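LPP20 lipofamily protein (Helicobacter pylori R046Wa, PDB 4KZS) is a secreted protein of unknown function, with a three-helix bundle and a possible link to the outer membrane and the Tol-Pal system. Local coordinates at residues Ser45-His53 against Glu151-Val159; Leu80-Gln88 against Tyr95-Gln103. All coordinates share one frame; numbering follows the deposited sequence.

Contact 1: residues Ser45-His53 against Glu151-Val159; sequences SVVVNSQIH and ERILKAYSV
This is a helix-helix contact, consistent with the three-helix bundle of this protein, between helix 29-53 and the C-terminal end of helix 135-157, with helix 103-121 alongside. Gln51, Ile52 and Val48 meet Tyr157, Ala156 and Ile153. The two short helical segments pass at 66°, with their axes 9.3 Å apart at closest approach. Ile52 lies opposite Ala156, and its CG1 comes to 3.5 Å from Ala156 CB. The small side chain of Ala156 is consistent with the close approach of the backbones here. Deeper in, Val48 CG1 rests against Ile153 CG2 at 3.8 Å, and these two side chains cross at about a right angle. Leu110 of helix 103-121 also packs on Ile153, and Leu107 of the same helix packs on Tyr157. Gln51 CG lies over one face of the Tyr157 ring in a CH-pi contact, 3.7 Å from the ring centroid and displaced toward the rim. Gln51 CG is anti to the backbone N (chi1 166°), and the chain then bends at chi2, which turns the amide toward the helix end. The helix terminates in a Schellman motif, with Ser158 at positive phi. One side-chain bond links the segments at this end: Gln51 NE2 donates to Ala156 O at 3.1 Å, with an N-H...O angle of 156°.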
# COMPACT_ATOMS: atom_id res chain seq x y z
N SER A 45 -2.61 14.64 -15.71
CA SER A 45 -2.12 15.07 -14.40
C SER A 45 -2.19 16.60 -14.33
O SER A 45 -2.90 17.15 -13.47
CB SER A 45 -0.72 14.59 -14.13
OG SER A 45 -0.66 13.19 -13.94
N VAL A 46 -1.50 17.28 -15.27
CA VAL A 46 -1.53 18.76 -15.42
C VAL A 46 -2.91 19.39 -15.28
O VAL A 46 -3.16 20.11 -14.33
CB VAL A 46 -0.90 19.22 -16.76
CG1 VAL A 46 -1.25 20.67 -17.08
CG2 VAL A 46 0.61 18.99 -16.76
N VAL A 47 -3.81 19.12 -16.22
CA VAL A 47 -5.20 19.63 -16.12
C VAL A 47 -5.81 19.39 -14.74
O VAL A 47 -6.59 20.18 -14.26
CB VAL A 47 -6.11 19.00 -17.24
CG1 VAL A 47 -7.55 18.82 -16.82
CG2 VAL A 47 -6.08 19.85 -18.50
N VAL A 48 -5.45 18.28 -14.12
CA VAL A 48 -6.04 17.91 -12.84
C VAL A 48 -5.40 18.70 -11.70
O VAL A 48 -6.10 19.34 -10.91
CB VAL A 48 -5.94 16.40 -12.63
CG1 VAL A 48 -6.18 16.01 -11.21
CG2 VAL A 48 -6.96 15.71 -13.49
N ASN A 49 -4.06 18.68 -11.64
CA ASN A 49 -3.34 19.38 -10.58
C ASN A 49 -3.70 20.86 -10.54
O ASN A 49 -3.87 21.43 -9.47
CB ASN A 49 -1.84 19.20 -10.73
CG ASN A 49 -1.37 17.76 -10.43
OD1 ASN A 49 -1.37 17.29 -9.27
ND2 ASN A 49 -0.95 17.05 -11.48
N SER A 50 -3.87 21.47 -11.70
CA SER A 50 -4.21 22.89 -11.76
C SER A 50 -5.71 23.13 -11.60
O SER A 50 -6.20 24.24 -11.82
CB SER A 50 -3.71 23.51 -13.07
OG SER A 50 -4.65 23.33 -14.12
N GLN A 51 -6.46 22.09 -11.25
CA GLN A 51 -7.89 22.22 -11.07
C GLN A 51 -8.12 22.22 -9.59
O GLN A 51 -9.11 22.74 -9.09
CB GLN A 51 -8.62 21.06 -11.73
CG GLN A 51 -10.08 20.89 -11.32
CD GLN A 51 -10.95 22.08 -11.68
OE1 GLN A 51 -10.78 22.72 -12.72
NE2 GLN A 51 -11.91 22.36 -10.81
N ILE A 52 -7.19 21.59 -8.89
CA ILE A 52 -7.21 21.57 -7.45
C ILE A 52 -6.51 22.84 -7.00
O ILE A 52 -6.82 23.38 -5.93
CB ILE A 52 -6.45 20.36 -6.88
CG1 ILE A 52 -7.03 19.05 -7.41
CG2 ILE A 52 -6.47 20.37 -5.36
CD1 ILE A 52 -6.16 17.86 -7.07
N HIS A 53 -5.57 23.31 -7.82
CA HIS A 53 -4.86 24.55 -7.56
C HIS A 53 -5.84 25.75 -7.66
O HIS A 53 -5.81 26.65 -6.83
CB HIS A 53 -3.69 24.70 -8.53
CG HIS A 53 -2.62 25.63 -8.06
ND1 HIS A 53 -2.76 27.01 -8.09
CD2 HIS A 53 -1.38 25.39 -7.57
CE1 HIS A 53 -1.65 27.57 -7.64
NE2 HIS A 53 -0.80 26.61 -7.32
N GLU A 151 -9.38 10.80 -4.13
CA GLU A 151 -10.53 11.55 -3.59
C GLU A 151 -10.35 13.04 -3.68
O GLU A 151 -11.33 13.77 -3.86
CB GLU A 151 -10.79 11.17 -2.16
CG GLU A 151 -11.66 12.15 -1.45
CD GLU A 151 -11.80 11.79 -0.00
OE1 GLU A 151 -12.47 10.76 0.27
OE2 GLU A 151 -11.24 12.53 0.84
N ARG A 152 -9.10 13.49 -3.53
CA ARG A 152 -8.82 14.91 -3.65
C ARG A 152 -9.27 15.36 -5.04
O ARG A 152 -10.02 16.33 -5.16
CB ARG A 152 -7.35 15.22 -3.41
CG ARG A 152 -7.16 16.48 -2.57
CD ARG A 152 -5.71 16.85 -2.32
NE ARG A 152 -4.79 15.70 -2.28
CZ ARG A 152 -3.54 15.73 -2.74
NH1 ARG A 152 -3.01 16.84 -3.30
NH2 ARG A 152 -2.80 14.63 -2.66
N ILE A 153 -8.84 14.63 -6.07
CA ILE A 153 -9.28 14.90 -7.42
C ILE A 153 -10.80 14.97 -7.52
O ILE A 153 -11.35 15.97 -8.01
CB ILE A 153 -8.78 13.85 -8.39
CG1 ILE A 153 -7.27 13.76 -8.24
CG2 ILE A 153 -9.22 14.22 -9.79
CD1 ILE A 153 -6.61 12.79 -9.18
N LEU A 154 -11.46 13.90 -7.06
CA LEU A 154 -12.92 13.80 -7.22
C LEU A 154 -13.63 14.99 -6.59
O LEU A 154 -14.52 15.56 -7.22
CB LEU A 154 -13.43 12.50 -6.64
CG LEU A 154 -13.03 11.32 -7.50
CD1 LEU A 154 -13.50 9.99 -6.93
CD2 LEU A 154 -13.61 11.53 -8.88
N LYS A 155 -13.22 15.37 -5.37
CA LYS A 155 -13.85 16.52 -4.69
C LYS A 155 -13.57 17.78 -5.44
O LYS A 155 -14.46 18.63 -5.56
CB LYS A 155 -13.43 16.66 -3.21
CG LYS A 155 -14.03 15.57 -2.33
CD LYS A 155 -14.35 15.99 -0.90
CE LYS A 155 -13.10 16.02 -0.03
NZ LYS A 155 -13.46 15.78 1.40
N ALA A 156 -12.37 17.91 -5.98
CA ALA A 156 -12.04 19.08 -6.81
C ALA A 156 -12.86 19.18 -8.07
O ALA A 156 -12.81 20.21 -8.73
CB ALA A 156 -10.57 19.11 -7.16
N TYR A 157 -13.60 18.13 -8.43
CA TYR A 157 -14.47 18.18 -9.63
C TYR A 157 -15.94 18.10 -9.24
O TYR A 157 -16.78 18.16 -10.11
CB TYR A 157 -14.10 17.11 -10.67
CG TYR A 157 -12.93 17.49 -11.56
CD1 TYR A 157 -11.63 17.11 -11.24
CD2 TYR A 157 -13.13 18.26 -12.72
CE1 TYR A 157 -10.56 17.46 -12.07
CE2 TYR A 157 -12.08 18.61 -13.55
CZ TYR A 157 -10.79 18.22 -13.23
OH TYR A 157 -9.73 18.63 -14.06
N SER A 158 -16.22 17.98 -7.94
CA SER A 158 -17.59 17.98 -7.42
C SER A 158 -18.31 16.67 -7.66
O SER A 158 -19.51 16.66 -7.94
CB SER A 158 -18.44 19.11 -8.01
OG SER A 158 -17.93 20.37 -7.63
N VAL A 159 -17.59 15.56 -7.57
CA VAL A 159 -18.21 14.25 -7.58
C VAL A 159 -18.35 13.91 -6.10
O VAL A 159 -17.61 14.46 -5.28
CB VAL A 159 -17.30 13.25 -8.29
CG1 VAL A 159 -18.03 11.95 -8.52
CG2 VAL A 159 -16.84 13.83 -9.62

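Contact 2: residues Leu80-Gln88 against Tyr95-Gln103; sequences LNNVEIVNQ and YYTRVRINQ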
# COMPACT_ATOMS: atom_id res chain seq x y z
N LEU A 80 -6.55 4.79 -15.38
CA LEU A 80 -7.36 4.75 -16.57
C LEU A 80 -7.72 3.34 -16.90
O LEU A 80 -7.18 2.42 -16.28
CB LEU A 80 -6.47 5.17 -17.73
CG LEU A 80 -5.81 6.52 -17.80
CD1 LEU A 80 -5.35 6.68 -19.25
CD2 LEU A 80 -6.83 7.57 -17.38
N ASN A 81 -8.44 3.19 -18.03
CA ASN A 81 -8.87 1.91 -18.68
C ASN A 81 -8.61 1.28 -20.11
O ASN A 81 -7.68 0.46 -20.39
CB ASN A 81 -10.37 2.01 -18.66
CG ASN A 81 -10.86 2.89 -17.51
OD1 ASN A 81 -10.39 4.04 -17.32
ND2 ASN A 81 -11.79 2.34 -16.71
N ASN A 82 -9.50 1.69 -20.99
CA ASN A 82 -9.51 1.41 -22.39
C ASN A 82 -10.05 2.75 -23.03
O ASN A 82 -11.31 3.04 -22.95
CB ASN A 82 -10.53 0.33 -22.62
CG ASN A 82 -11.91 0.72 -22.09
OD1 ASN A 82 -12.68 1.43 -22.80
ND2 ASN A 82 -12.25 0.28 -20.84
N VAL A 83 -9.11 3.54 -23.61
CA VAL A 83 -9.24 4.93 -24.09
C VAL A 83 -9.22 4.87 -25.62
O VAL A 83 -8.80 3.86 -26.17
CB VAL A 83 -7.97 5.74 -23.68
CG1 VAL A 83 -7.55 5.44 -22.27
CG2 VAL A 83 -6.75 5.46 -24.59
N GLU A 84 -9.58 5.95 -26.32
CA GLU A 84 -9.64 5.88 -27.80
C GLU A 84 -8.33 6.13 -28.57
O GLU A 84 -7.52 7.00 -28.21
CB GLU A 84 -10.68 6.84 -28.32
CG GLU A 84 -11.88 7.04 -27.43
CD GLU A 84 -12.85 8.03 -28.03
OE1 GLU A 84 -14.02 8.05 -27.57
OE2 GLU A 84 -12.45 8.77 -28.97
N ILE A 85 -8.13 5.35 -29.63
CA ILE A 85 -7.04 5.58 -30.59
C ILE A 85 -7.50 6.53 -31.70
O ILE A 85 -8.40 6.22 -32.47
CB ILE A 85 -6.56 4.27 -31.23
CG1 ILE A 85 -6.12 3.25 -30.17
CG2 ILE A 85 -5.40 4.54 -32.18
CD1 ILE A 85 -4.95 3.70 -29.33
N VAL A 86 -6.93 7.71 -31.77
CA VAL A 86 -7.39 8.67 -32.76
C VAL A 86 -6.50 8.68 -34.00
O VAL A 86 -6.97 9.03 -35.06
CB VAL A 86 -7.56 10.06 -32.16
CG1 VAL A 86 -7.73 11.12 -33.24
CG2 VAL A 86 -8.79 10.07 -31.28
N ASN A 87 -5.23 8.34 -33.88
CA ASN A 87 -4.39 8.29 -35.06
C ASN A 87 -3.39 7.19 -34.92
O ASN A 87 -2.92 6.91 -33.81
CB ASN A 87 -3.66 9.61 -35.29
CG ASN A 87 -4.62 10.78 -35.56
OD1 ASN A 87 -4.97 11.58 -34.65
ND2 ASN A 87 -5.09 10.86 -36.77
N GLN A 88 -3.07 6.59 -36.06
CA GLN A 88 -1.97 5.65 -36.13
C GLN A 88 -1.35 5.72 -37.51
O GLN A 88 -1.99 5.48 -38.52
CB GLN A 88 -2.50 4.26 -35.85
CG GLN A 88 -1.73 3.50 -34.79
CD GLN A 88 -2.52 2.38 -34.16
OE1 GLN A 88 -2.10 1.83 -33.12
NE2 GLN A 88 -3.67 2.01 -34.77
N TYR A 95 6.65 4.76 -35.77
CA TYR A 95 5.22 4.68 -35.57
C TYR A 95 4.75 5.87 -34.75
O TYR A 95 5.52 6.45 -33.93
CB TYR A 95 4.87 3.38 -34.89
CG TYR A 95 5.38 2.18 -35.64
CD1 TYR A 95 6.77 1.92 -35.74
CD2 TYR A 95 4.49 1.29 -36.25
CE1 TYR A 95 7.23 0.81 -36.45
CE2 TYR A 95 4.93 0.18 -36.96
CZ TYR A 95 6.29 -0.05 -37.06
OH TYR A 95 6.66 -1.16 -37.77
N TYR A 96 3.50 6.25 -34.98
CA TYR A 96 2.91 7.36 -34.25
C TYR A 96 1.54 6.89 -33.84
O TYR A 96 0.84 6.21 -34.62
CB TYR A 96 2.81 8.60 -35.16
CG TYR A 96 1.99 9.74 -34.60
CD1 TYR A 96 2.56 10.73 -33.82
CD2 TYR A 96 0.62 9.85 -34.88
CE1 TYR A 96 1.80 11.79 -33.32
CE2 TYR A 96 -0.14 10.92 -34.39
CZ TYR A 96 0.47 11.86 -33.62
OH TYR A 96 -0.28 12.87 -33.14
N THR A 97 1.15 7.26 -32.63
CA THR A 97 -0.16 6.91 -32.06
C THR A 97 -0.65 8.17 -31.33
O THR A 97 0.13 8.91 -30.65
CB THR A 97 -0.05 5.73 -31.07
OG1 THR A 97 0.48 4.57 -31.73
CG2 THR A 97 -1.39 5.33 -30.52
N ARG A 98 -1.93 8.46 -31.50
CA ARG A 98 -2.48 9.51 -30.67
C ARG A 98 -3.79 8.99 -30.04
O ARG A 98 -4.52 8.26 -30.68
CB ARG A 98 -2.69 10.71 -31.54
CG ARG A 98 -3.37 11.89 -30.88
CD ARG A 98 -4.24 12.42 -32.01
NE ARG A 98 -4.12 13.84 -32.05
CZ ARG A 98 -4.87 14.64 -32.77
NH1 ARG A 98 -5.78 14.15 -33.60
NH2 ARG A 98 -4.65 15.92 -32.68
N VAL A 99 -4.03 9.35 -28.79
CA VAL A 99 -5.09 8.78 -28.00
C VAL A 99 -5.75 9.90 -27.30
O VAL A 99 -5.20 10.97 -27.19
CB VAL A 99 -4.58 7.84 -26.89
CG1 VAL A 99 -3.89 6.65 -27.48
CG2 VAL A 99 -3.57 8.55 -26.04
N ARG A 100 -6.99 9.68 -26.89
CA ARG A 100 -7.73 10.65 -26.14
C ARG A 100 -8.71 9.97 -25.23
O ARG A 100 -8.98 8.74 -25.35
CB ARG A 100 -8.48 11.55 -27.08
CG ARG A 100 -9.54 10.83 -27.88
CD ARG A 100 -10.27 11.83 -28.73
NE ARG A 100 -11.48 11.25 -29.31
CZ ARG A 100 -12.45 11.98 -29.89
NH1 ARG A 100 -12.34 13.29 -30.00
NH2 ARG A 100 -13.51 11.39 -30.38
N ILE A 101 -9.27 10.75 -24.31
CA ILE A 101 -10.28 10.20 -23.41
C ILE A 101 -11.16 11.30 -23.00
O ILE A 101 -10.69 12.42 -22.79
CB ILE A 101 -9.68 9.61 -22.14
CG1 ILE A 101 -10.76 8.89 -21.34
CG2 ILE A 101 -8.95 10.68 -21.29
CD1 ILE A 101 -10.21 7.85 -20.36
N ASN A 102 -12.44 10.97 -22.90
CA ASN A 102 -13.48 11.86 -22.44
C ASN A 102 -13.24 12.29 -20.99
O ASN A 102 -13.04 11.48 -20.12
CB ASN A 102 -14.78 11.09 -22.52
CG ASN A 102 -15.95 11.94 -22.13
OD1 ASN A 102 -16.24 12.11 -20.94
ND2 ASN A 102 -16.64 12.48 -23.12
N GLN A 103 -13.22 13.57 -20.73
CA GLN A 103 -13.00 14.00 -19.37
C GLN A 103 -13.97 13.39 -18.40
O GLN A 103 -13.55 12.95 -17.31
CB GLN A 103 -13.04 15.51 -19.25
CG GLN A 103 -11.69 16.08 -19.59
CD GLN A 103 -11.59 17.56 -19.31
OE1 GLN A 103 -12.05 18.39 -20.12
NE2 GLN A 103 -10.99 17.90 -18.17
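The guanidinium of Arg100 receives Glu84 OE2 at its edge, close to its plane, and the Tyr96 ring has Asn87 CB at its edge, 3.9 Å from CE2. Tyr19 of strand 19-26 also makes a cation-pi contact with Arg100. The salt bridge is one-sided: Arg100 NE donates to Glu84 OE2 at 2.7 Å, while the bond from NH2 is weak. The oxygen is met from above the carboxylate plane, and the two planes are 58° apart. Arg100 CG sits between the backbone N and the carbonyl carbon (chi1 64°); from there the chain runs extended past Val86, whose CG2 lies 3.4 Å from Arg100 CD. The hydroxyls of Tyr19 and Tyr21 bind Glu84 OE1 and Arg100 NH1, respectively. The other sheet face is apolar around Ile85 and Val99, where Ile85 CD1 meets Val99 CG1 at 3.6 Å. Val99 also touches Leu40 of helix 29-53. Glu84 and Arg100 form a hydrogen-bonded backbone pair. Further along, Arg98 O accepts from both Val86 N (2.7 Å) and Asn87 N (3.3 Å), from the same face of its plane. Val86 and Asn87 both face Arg98, so the register shifts by one residue: a classic beta bulge in the beta hairpin of strands 84-91 and 94-102.

Contact 2 lies within the loop closed by contact 1. Neither is at the core of the chain: their centres lie about 22 Å (contact 1) and 29 Å (contact 2) from its centre. Val48 and Ile153 are the buried part of contact 1; Thr97, Val99 and Ile101 are that of contact 2. Both involve helix 29-53. Contact 1 uses its C-terminal part, whereas the hairpin of contact 2 lies along its earlier part, with Thr97 bonded to Ser32 and Gln88 touching Lys29 and Lys33. Contact 1 joins distant parts of the sequence, mainly by apolar side chains; contact 2 joins neighbouring strands, mainly by backbone bonds. The two touch where Val47 CG1 packs 3.8 Å from Gln103 NE2.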